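Local coordinates for alpha-l-arabinofuranosidase domain protein (Thermotoga maritima, PDB 4ATW) that probably removes terminal non-reducing alpha-L-arabinofuranosyl residues from arabinose-containing saccharides, as a thermostable glycoside hydrolase, at residues N218-I232 with G259-R271. Residues are numbered along the deposited sequence; the frame is centred on the assembly and turned at random.
Sequences NLRVLQEAGDVIDFI and GVKKLIDMVDTAR
Leu219, Leu222 and Ile232 pack against Val260, Leu263, Ile264, Val267 and Ala270 in an apolar contact between neighbouring outer helices of the eight-stranded parallel (beta/alpha) barrel. Helix 215-225 leads into strand 231-238, and helices 250-265 and 268-272 lead into the adjacent strand 276-284. The axes of helix segments 218-225 and 259-265 approach to 9.8 Å, their N-to-C directions 39° apart, so they run roughly parallel. Leu222 fills the centre: CD2 touches Ala270 CB (3.8 Å) and, to another side, Ile264 CG1, while its CB meets Val267 CG2 at 3.7 Å. CG anti to the carbonyl carbon (chi1 -67°) brings CD1 and CD2 of Leu222 both to Ile264 CG1, and CD2 also to Ala270. Replacing Leu222 by alanine removes both methyls and is likely to leave Ile264 CG1 and Ala270 CB without their shared partner. On the more exposed side of the contact, Leu219 and Leu263 cross nearly at right angles, with Leu219 CD2 3.8 Å from Leu263 CD2; Leu219 CD1 also reaches Val267 CG2. Val267, the N-cap residue of helix 268-272, turns CG1 onto the backbone of the first helix, 3.6 Å from Gln223 CA. Deeper in, Ile232 CG2 meets Ile264 CD1 at 3.8 Å and, at a longer distance and in another direction, Val260 CG1, tying the strand to the helix layer. The backbones come closest at Gly226 and Ala270, whose CA atoms are 4.1 Å apart; there Ala270 CA makes a CH...O contact to Gly226 O (3.3 Å). Asn218 touches Leu263 CD1, while its OD1 accepts a hydrogen bond from Cys212 N. No conventional hydrogen bond or salt bridge joins the two segments, so their cohesion rests on close-fitting aliphatic groups, largely buried between the helices and the barrel wall.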
# COMPACT_ATOMS: atom_id res chain seq x y z
N ASN A 218 -0.33 11.10 -17.96
CA ASN A 218 0.98 10.83 -17.40
C ASN A 218 2.07 11.61 -18.13
O ASN A 218 2.85 12.36 -17.55
CB ASN A 218 1.31 9.36 -17.50
CG ASN A 218 0.36 8.51 -16.75
OD1 ASN A 218 -0.30 8.96 -15.81
ND2 ASN A 218 0.28 7.25 -17.15
N LEU A 219 2.13 11.39 -19.43
CA LEU A 219 3.11 12.06 -20.29
C LEU A 219 3.13 13.60 -20.13
O LEU A 219 4.17 14.25 -20.16
CB LEU A 219 2.83 11.65 -21.73
CG LEU A 219 3.90 10.85 -22.48
CD1 LEU A 219 4.88 10.17 -21.58
CD2 LEU A 219 3.18 9.83 -23.28
N ARG A 220 1.95 14.18 -19.93
CA ARG A 220 1.89 15.60 -19.77
C ARG A 220 2.29 15.99 -18.39
O ARG A 220 2.72 17.09 -18.16
CB ARG A 220 0.52 16.10 -20.06
CG ARG A 220 0.56 17.55 -20.34
CD ARG A 220 -0.03 17.80 -21.66
NE ARG A 220 0.82 17.34 -22.75
CZ ARG A 220 0.36 17.08 -23.97
NH1 ARG A 220 -0.95 17.21 -24.25
NH2 ARG A 220 1.20 16.76 -24.94
N VAL A 221 2.15 15.10 -17.44
CA VAL A 221 2.55 15.41 -16.08
C VAL A 221 4.04 15.27 -16.03
O VAL A 221 4.73 16.14 -15.54
CB VAL A 221 1.94 14.44 -15.03
CG1 VAL A 221 2.54 14.68 -13.66
CG2 VAL A 221 0.44 14.62 -14.97
N LEU A 222 4.55 14.17 -16.54
CA LEU A 222 5.99 13.98 -16.49
C LEU A 222 6.69 15.07 -17.27
O LEU A 222 7.76 15.55 -16.86
CB LEU A 222 6.36 12.63 -17.06
CG LEU A 222 5.86 11.50 -16.17
CD1 LEU A 222 5.51 10.29 -16.98
CD2 LEU A 222 6.95 11.19 -15.16
N GLN A 223 6.09 15.48 -18.38
CA GLN A 223 6.72 16.50 -19.22
C GLN A 223 6.78 17.87 -18.60
O GLN A 223 7.68 18.62 -18.84
CB GLN A 223 5.96 16.58 -20.53
CG GLN A 223 6.70 15.99 -21.69
CD GLN A 223 5.79 15.69 -22.86
OE1 GLN A 223 4.80 16.40 -23.11
NE2 GLN A 223 6.11 14.64 -23.59
N GLU A 224 5.80 18.17 -17.76
CA GLU A 224 5.71 19.46 -17.11
C GLU A 224 6.46 19.52 -15.78
O GLU A 224 7.25 20.42 -15.53
CB GLU A 224 4.23 19.80 -16.90
CG GLU A 224 3.98 21.25 -16.67
CD GLU A 224 4.37 22.11 -17.88
OE1 GLU A 224 4.84 21.54 -18.90
OE2 GLU A 224 4.20 23.36 -17.81
N ALA A 225 6.23 18.55 -14.92
CA ALA A 225 6.85 18.54 -13.61
C ALA A 225 7.95 17.52 -13.43
O ALA A 225 8.41 17.31 -12.32
CB ALA A 225 5.78 18.34 -12.55
N GLY A 226 8.37 16.90 -14.53
CA GLY A 226 9.41 15.88 -14.48
C GLY A 226 10.77 16.25 -13.88
O GLY A 226 11.60 15.36 -13.61
N ASP A 227 10.99 17.54 -13.66
CA ASP A 227 12.23 18.01 -13.08
C ASP A 227 12.05 18.34 -11.59
O ASP A 227 13.01 18.75 -10.92
CB ASP A 227 12.71 19.27 -13.81
CG ASP A 227 11.66 20.37 -13.83
OD1 ASP A 227 10.45 20.05 -13.73
OD2 ASP A 227 12.04 21.56 -13.95
N VAL A 228 10.84 18.16 -11.07
CA VAL A 228 10.62 18.46 -9.67
C VAL A 228 9.85 17.46 -8.87
O VAL A 228 9.94 17.46 -7.66
CB VAL A 228 9.91 19.81 -9.45
CG1 VAL A 228 10.68 20.95 -10.12
CG2 VAL A 228 8.50 19.72 -9.95
N ILE A 229 9.06 16.63 -9.51
CA ILE A 229 8.32 15.65 -8.75
C ILE A 229 9.25 14.45 -8.55
O ILE A 229 10.24 14.34 -9.26
CB ILE A 229 7.06 15.26 -9.49
CG1 ILE A 229 7.42 14.52 -10.77
CG2 ILE A 229 6.28 16.51 -9.83
CD1 ILE A 229 6.20 14.28 -11.64
N ASP A 230 8.95 13.58 -7.58
CA ASP A 230 9.79 12.41 -7.32
C ASP A 230 9.16 11.09 -7.70
O ASP A 230 9.86 10.10 -7.90
CB ASP A 230 10.16 12.40 -5.86
CG ASP A 230 10.85 13.66 -5.45
OD1 ASP A 230 12.03 13.82 -5.82
OD2 ASP A 230 10.23 14.52 -4.77
N PHE A 231 7.83 11.09 -7.80
CA PHE A 231 7.08 9.90 -8.19
C PHE A 231 5.90 10.31 -9.03
O PHE A 231 5.58 11.49 -9.15
CB PHE A 231 6.51 9.19 -6.98
CG PHE A 231 7.52 8.78 -5.97
CD1 PHE A 231 8.07 9.70 -5.09
CD2 PHE A 231 7.91 7.45 -5.88
CE1 PHE A 231 8.98 9.29 -4.14
CE2 PHE A 231 8.83 7.04 -4.92
CZ PHE A 231 9.36 7.97 -4.05
N ILE A 232 5.25 9.31 -9.59
CA ILE A 232 4.04 9.53 -10.35
C ILE A 232 3.17 8.41 -9.81
O ILE A 232 3.56 7.25 -9.78
CB ILE A 232 4.24 9.47 -11.88
CG1 ILE A 232 2.88 9.59 -12.55
CG2 ILE A 232 4.95 8.20 -12.28
CD1 ILE A 232 2.98 10.00 -14.01
N GLY A 259 4.53 -0.36 -17.90
CA GLY A 259 4.03 0.56 -18.89
C GLY A 259 4.42 1.95 -18.43
O GLY A 259 5.27 2.62 -19.04
N VAL A 260 3.83 2.37 -17.32
CA VAL A 260 4.12 3.68 -16.75
C VAL A 260 5.61 3.88 -16.67
O VAL A 260 6.09 4.98 -16.93
CB VAL A 260 3.55 3.79 -15.36
CG1 VAL A 260 3.98 5.10 -14.70
CG2 VAL A 260 2.05 3.70 -15.43
N LYS A 261 6.34 2.82 -16.32
CA LYS A 261 7.79 2.91 -16.19
C LYS A 261 8.40 3.43 -17.47
O LYS A 261 9.21 4.37 -17.47
CB LYS A 261 8.38 1.55 -15.87
CG LYS A 261 9.82 1.63 -15.37
CD LYS A 261 10.75 2.18 -16.42
CE LYS A 261 12.16 1.68 -16.21
NZ LYS A 261 12.67 0.82 -17.36
N LYS A 262 8.02 2.81 -18.58
CA LYS A 262 8.55 3.24 -19.86
C LYS A 262 8.14 4.66 -20.30
O LYS A 262 8.87 5.33 -21.02
CB LYS A 262 8.19 2.22 -20.93
CG LYS A 262 8.92 0.91 -20.75
CD LYS A 262 10.22 0.84 -21.59
CE LYS A 262 11.25 1.92 -21.24
NZ LYS A 262 12.58 1.73 -21.91
N LEU A 263 6.97 5.14 -19.87
CA LEU A 263 6.57 6.48 -20.25
C LEU A 263 7.58 7.36 -19.61
O LEU A 263 8.09 8.25 -20.24
CB LEU A 263 5.19 6.83 -19.72
CG LEU A 263 4.01 6.02 -20.28
CD1 LEU A 263 2.80 6.26 -19.40
CD2 LEU A 263 3.73 6.41 -21.66
N ILE A 264 7.91 7.11 -18.35
CA ILE A 264 8.90 7.94 -17.68
C ILE A 264 10.20 7.96 -18.46
O ILE A 264 10.81 9.00 -18.63
CB ILE A 264 9.20 7.42 -16.26
CG1 ILE A 264 7.92 7.45 -15.44
CG2 ILE A 264 10.22 8.31 -15.56
CD1 ILE A 264 8.10 6.91 -14.04
N ASP A 265 10.63 6.81 -18.95
CA ASP A 265 11.88 6.77 -19.69
C ASP A 265 11.81 7.70 -20.89
O ASP A 265 12.83 8.23 -21.32
CB ASP A 265 12.18 5.35 -20.18
CG ASP A 265 12.73 4.47 -19.08
OD1 ASP A 265 12.91 4.93 -17.93
OD2 ASP A 265 12.97 3.29 -19.39
N MET A 266 10.62 7.91 -21.40
CA MET A 266 10.43 8.76 -22.59
C MET A 266 10.38 10.28 -22.37
O MET A 266 10.23 11.04 -23.32
CB MET A 266 9.16 8.32 -23.34
CG MET A 266 9.10 6.85 -23.65
SD MET A 266 7.63 6.52 -24.60
CE MET A 266 7.48 4.68 -24.46
N VAL A 267 10.51 10.72 -21.13
CA VAL A 267 10.52 12.16 -20.86
C VAL A 267 11.89 12.51 -20.30
O VAL A 267 12.15 12.32 -19.11
CB VAL A 267 9.45 12.56 -19.83
CG1 VAL A 267 9.40 14.07 -19.69
CG2 VAL A 267 8.09 12.01 -20.24
N ASP A 268 12.76 13.03 -21.16
CA ASP A 268 14.12 13.35 -20.75
C ASP A 268 14.30 13.87 -19.35
O ASP A 268 15.02 13.25 -18.58
CB ASP A 268 14.76 14.27 -21.75
CG ASP A 268 15.12 13.55 -23.03
OD1 ASP A 268 15.19 12.30 -22.98
OD2 ASP A 268 15.32 14.22 -24.07
N THR A 269 13.65 14.97 -18.97
CA THR A 269 13.85 15.45 -17.59
C THR A 269 13.46 14.41 -16.54
O THR A 269 14.23 14.16 -15.62
CB THR A 269 13.07 16.74 -17.29
OG1 THR A 269 11.66 16.49 -17.27
CG2 THR A 269 13.40 17.78 -18.33
N ALA A 270 12.30 13.79 -16.67
CA ALA A 270 11.85 12.79 -15.71
C ALA A 270 12.79 11.61 -15.62
O ALA A 270 12.96 11.02 -14.55
CB ALA A 270 10.47 12.29 -16.06
N ARG A 271 13.38 11.22 -16.75
CA ARG A 271 14.28 10.08 -16.73
C ARG A 271 15.62 10.45 -16.09
O ARG A 271 16.17 9.67 -15.33
CB ARG A 271 14.50 9.55 -18.15
CG ARG A 271 15.18 8.19 -18.19
CD ARG A 271 15.63 7.76 -19.60
NE ARG A 271 16.65 8.65 -20.14
CZ ARG A 271 16.42 9.64 -21.03
NH1 ARG A 271 15.20 9.87 -21.49
NH2 ARG A 271 17.43 10.44 -21.41